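Local coordinates for tetratricopeptide repeat protein (Parabacteroides merdae ATCC 43184, PDB 4R7S) that is of unknown function but, as a tetratricopeptide repeat protein built mainly of helices, probably serves as a scaffold for binding partner proteins or peptides, at residues Leu44-Thr49 with Ser63-Ala67; Leu20-Glu24 with Ile50-Lys56. All blocks are in the same frame, centred on the assembly; numbering follows the deposited sequence.

From the N terminus, the chain runs through helix 2-16 into helix 20-33, whose first turn supplies one half of interaction 2. It then turns back through helix 40-52, which carries the first segment of interaction 1 in its middle and runs at its C-terminal end into the second segment of interaction 2, I50-K56. I50-K56 thus closes a loop onto L20-E24 before helix 57-68 returns along helix 40-52 and closes the loop of interaction 1. Because the segments alternate in sequence, the two contacts cross rather than nest. They also touch, through S63 with Q51 and L47 with E24, tying helices 20-33, 40-52 and 57-68 together.

Interaction 1: Leu44-Thr49 with Ser63-Ala67; sequences LTNLGT and SYTSA. With EDO (1,2-ethanediol), chain H.
Segments 44-49 and 63-67, parts of helices 40-52 and 57-68, run antiparallel at 162°, their axes 8.0 Å apart at closest, with G48 beside S63 and L44 beside A67. This is the helical hairpin of the tetratricopeptide repeat fold, and G48 is what lets it close so tightly: a side chain there would run into the Y64 ring. Instead, G48 CA lies over one face of that ring in a CH-pi contact, 4.1 Å from its centroid and offset toward the rim. S63 CB packs against G48 CA at 3.7 Å, while its hydroxyl, hydrogen-bonded to Q51, also lies against L47 CD2. One turn back from G48 on its helix and one turn on from S63, L44 CB meets A67 CB at 3.8 Å, and the L44 methyl CD1 reaches S66 CB. On Y64, CG sits anti to the carbonyl carbon (chi1 -72°), which carries the ring over G48 and brings OH to T49. A phenylalanine in its place would probably leave T49 OG1 without its hydrogen-bonding mate across the helix pair. Beyond this pair, the same ring touches N80, R81 and L84 of helix 75-87. T49 OG1 lies at the ring's edge, in its plane, 2.8 Å from Y64 OH and 2.7 Å from O2 of a bound 1,2-ethanediol, with a hydrogen bond to each.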
# COMPACT_ATOMS: atom_id res chain seq x y z
N LEU A 44 6.12 4.41 22.30
CA LEU A 44 6.04 3.10 21.65
C LEU A 44 5.49 3.23 20.23
O LEU A 44 5.94 2.51 19.35
CB LEU A 44 5.22 2.10 22.47
CG LEU A 44 5.96 1.56 23.70
CD1 LEU A 44 5.01 1.22 24.84
CD2 LEU A 44 6.89 0.42 23.36
N THR A 45 4.60 4.21 19.98
CA THR A 45 4.02 4.44 18.65
C THR A 45 5.13 4.91 17.71
O THR A 45 5.31 4.29 16.65
CB THR A 45 2.81 5.40 18.68
OG1 THR A 45 1.91 4.99 19.71
CG2 THR A 45 2.04 5.39 17.39
N ASN A 46 5.90 5.97 18.11
CA ASN A 46 7.05 6.53 17.38
C ASN A 46 8.09 5.46 17.10
O ASN A 46 8.53 5.32 15.97
CB ASN A 46 7.71 7.68 18.18
CG ASN A 46 6.87 8.90 18.46
OD1 ASN A 46 6.02 9.32 17.65
ND2 ASN A 46 7.16 9.55 19.59
N LEU A 47 8.44 4.66 18.13
CA LEU A 47 9.39 3.55 18.05
C LEU A 47 8.93 2.56 16.98
O LEU A 47 9.72 2.22 16.09
CB LEU A 47 9.57 2.87 19.42
CG LEU A 47 10.53 1.67 19.50
CD1 LEU A 47 11.99 2.09 19.30
CD2 LEU A 47 10.41 0.96 20.84
N GLY A 48 7.66 2.17 17.01
CA GLY A 48 7.08 1.27 16.02
C GLY A 48 7.30 1.76 14.61
O GLY A 48 7.76 0.99 13.77
N THR A 49 7.02 3.06 14.35
CA THR A 49 7.19 3.68 13.03
C THR A 49 8.67 3.74 12.63
O THR A 49 8.99 3.42 11.47
CB THR A 49 6.52 5.04 12.97
OG1 THR A 49 5.27 4.96 13.65
CG2 THR A 49 6.23 5.46 11.56
N SER A 63 6.08 -3.22 19.15
CA SER A 63 5.98 -1.84 19.65
C SER A 63 4.54 -1.31 19.52
O SER A 63 3.99 -0.81 20.51
CB SER A 63 6.98 -0.93 18.94
OG SER A 63 8.31 -1.25 19.33
N TYR A 64 3.91 -1.47 18.35
CA TYR A 64 2.53 -1.06 18.11
C TYR A 64 1.56 -1.84 19.00
O TYR A 64 0.62 -1.24 19.54
CB TYR A 64 2.13 -1.23 16.63
CG TYR A 64 2.75 -0.25 15.65
CD1 TYR A 64 2.99 1.08 16.02
CD2 TYR A 64 3.00 -0.61 14.33
CE1 TYR A 64 3.52 1.99 15.12
CE2 TYR A 64 3.56 0.29 13.43
CZ TYR A 64 3.81 1.59 13.82
OH TYR A 64 4.31 2.47 12.91
N THR A 65 1.78 -3.15 19.18
CA THR A 65 0.95 -3.99 20.03
C THR A 65 1.01 -3.48 21.49
O THR A 65 -0.04 -3.40 22.14
CB THR A 65 1.36 -5.47 19.90
OG1 THR A 65 1.02 -5.91 18.58
CG2 THR A 65 0.66 -6.37 20.91
N SER A 66 2.21 -3.07 21.95
CA SER A 66 2.44 -2.54 23.28
C SER A 66 1.75 -1.21 23.46
O SER A 66 1.08 -1.01 24.46
CB SER A 66 3.93 -2.39 23.56
OG SER A 66 4.58 -3.65 23.49
N ALA A 67 1.90 -0.30 22.48
CA ALA A 67 1.27 1.03 22.46
C ALA A 67 -0.26 0.91 22.53
O ALA A 67 -0.90 1.68 23.23
CB ALA A 67 1.67 1.78 21.19
C1 EDO H . 3.72 8.28 11.81
O1 EDO H . 3.26 7.63 10.62
C2 EDO H . 3.20 7.55 13.08
O2 EDO H . 4.25 7.41 14.03

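Interaction 2: Leu20-Glu24 with Ile50-Lys56; sequences LVSAE and IQRRQGK
L20 opens the contact by turning its side chain onto the end of helix 40-52. Its CB packs on I50 CG2 at 4.0 Å and also meets Q54 CG. The two methyls then divide: CD1 rests on R53 CB, while CD2 sits over one face of the R53 guanidinium, 3.6 Å above its plane and toward the rim, the two side chains crossing at about a right angle. V21 adds a lighter touch, CG2 against Q54 OE1. A23 faces the partner and brings CB to I50 CD1, the far end of the isoleucine.

E24 supplies the polar grip. The carboxylate reaches across to Q51, Q54 and K56 because chi1 of 171° points CG away from the backbone N and the chain stays extended beyond it. E24 OE1 is met almost head-on by Q54 NE2 at 2.8 Å, and that amide also donates to I50 O. A nearly straight bond (169°) runs from Q51 NE2 to E24 OE2 at 3.0 Å. K56 NZ makes a salt bridge to E24 OE2, also at 3.0 Å. These two donors arrive from opposite faces of the carboxylate plane. The buried charge is thus held from several directions, and K28 adds a second salt bridge at OE2. Q51, Q54 and K56 come from the C-terminal end of helix 40-52 and the turn after it, where G55, at positive phi, makes a Schellman motif and K56 is the N-cap of the next helix.

Around this junction of tetratricopeptide repeat helices, A23 and I50 both touch V15 of helix 2-16. Q51, whose OE1 accepts from S63, packs on E59 and A60 of helix 57-68, so side chains of this contact touch helices 2-16 and 57-68 both.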
# COMPACT_ATOMS: atom_id res chain seq x y z
N LEU A 20 17.66 6.82 12.15
CA LEU A 20 16.65 5.98 12.79
C LEU A 20 17.23 5.01 13.84
O LEU A 20 16.51 4.68 14.79
CB LEU A 20 15.86 5.20 11.74
CG LEU A 20 15.26 6.03 10.61
CD1 LEU A 20 14.52 5.14 9.62
CD2 LEU A 20 14.38 7.17 11.13
N VAL A 21 18.51 4.60 13.70
CA VAL A 21 19.17 3.66 14.63
C VAL A 21 19.32 4.34 15.97
O VAL A 21 18.92 3.78 17.00
CB VAL A 21 20.53 3.14 14.05
CG1 VAL A 21 21.37 2.41 15.12
CG2 VAL A 21 20.31 2.24 12.83
N SER A 22 19.84 5.58 15.96
CA SER A 22 20.02 6.37 17.16
C SER A 22 18.66 6.83 17.72
O SER A 22 18.47 6.75 18.94
CB SER A 22 20.92 7.56 16.89
OG SER A 22 22.20 7.15 16.44
N ALA A 23 17.72 7.24 16.87
CA ALA A 23 16.38 7.65 17.33
C ALA A 23 15.71 6.52 18.12
O ALA A 23 15.23 6.77 19.23
CB ALA A 23 15.52 8.08 16.15
N GLU A 24 15.79 5.26 17.61
CA GLU A 24 15.30 4.02 18.25
C GLU A 24 15.89 3.83 19.65
O GLU A 24 15.14 3.54 20.59
CB GLU A 24 15.66 2.81 17.37
CG GLU A 24 15.38 1.47 18.04
CD GLU A 24 15.17 0.32 17.08
OE1 GLU A 24 15.27 0.55 15.86
OE2 GLU A 24 14.88 -0.81 17.56
N ILE A 50 9.56 4.14 13.57
CA ILE A 50 11.02 4.21 13.38
C ILE A 50 11.57 2.80 13.02
O ILE A 50 12.38 2.66 12.10
CB ILE A 50 11.69 4.79 14.65
CG1 ILE A 50 11.41 6.30 14.77
CG2 ILE A 50 13.19 4.50 14.70
CD1 ILE A 50 11.59 6.85 16.12
N GLN A 51 11.09 1.76 13.74
CA GLN A 51 11.44 0.37 13.53
C GLN A 51 10.95 -0.13 12.18
O GLN A 51 11.68 -0.83 11.49
CB GLN A 51 10.90 -0.53 14.66
CG GLN A 51 11.63 -0.30 15.98
CD GLN A 51 11.10 -1.19 17.08
OE1 GLN A 51 9.90 -1.39 17.23
NE2 GLN A 51 12.00 -1.73 17.88
N ARG A 52 9.72 0.26 11.78
CA ARG A 52 9.13 -0.12 10.49
C ARG A 52 9.92 0.49 9.33
O ARG A 52 10.18 -0.19 8.35
CB ARG A 52 7.65 0.31 10.42
CG ARG A 52 6.89 -0.29 9.24
CD ARG A 52 5.59 0.43 8.97
NE ARG A 52 4.84 -0.26 7.92
CZ ARG A 52 3.62 0.08 7.50
NH1 ARG A 52 2.99 1.11 8.04
NH2 ARG A 52 3.04 -0.61 6.53
N ARG A 53 10.32 1.78 9.46
CA ARG A 53 11.09 2.50 8.44
C ARG A 53 12.53 1.94 8.30
O ARG A 53 13.25 2.35 7.39
CB ARG A 53 11.13 3.99 8.75
CG ARG A 53 9.84 4.73 8.41
CD ARG A 53 9.91 6.17 8.86
NE ARG A 53 11.01 6.89 8.22
CZ ARG A 53 11.54 8.03 8.67
NH1 ARG A 53 11.07 8.59 9.78
NH2 ARG A 53 12.54 8.60 8.02
N GLN A 54 12.93 1.00 9.18
CA GLN A 54 14.21 0.32 9.15
C GLN A 54 14.07 -1.09 8.58
O GLN A 54 15.09 -1.77 8.35
CB GLN A 54 14.80 0.22 10.56
CG GLN A 54 15.64 1.42 10.95
CD GLN A 54 16.09 1.26 12.38
OE1 GLN A 54 17.15 0.68 12.68
NE2 GLN A 54 15.25 1.69 13.30
N GLY A 55 12.82 -1.52 8.39
CA GLY A 55 12.49 -2.85 7.89
C GLY A 55 12.37 -3.88 8.99
O GLY A 55 12.15 -5.06 8.71
N LYS A 56 12.53 -3.45 10.27
CA LYS A 56 12.40 -4.29 11.47
C LYS A 56 10.88 -4.45 11.75
O LYS A 56 10.34 -3.95 12.75
CB LYS A 56 13.16 -3.67 12.65
CG LYS A 56 14.56 -3.17 12.31
CD LYS A 56 15.53 -3.37 13.47
CE LYS A 56 15.87 -2.11 14.23
NZ LYS A 56 16.47 -2.39 15.56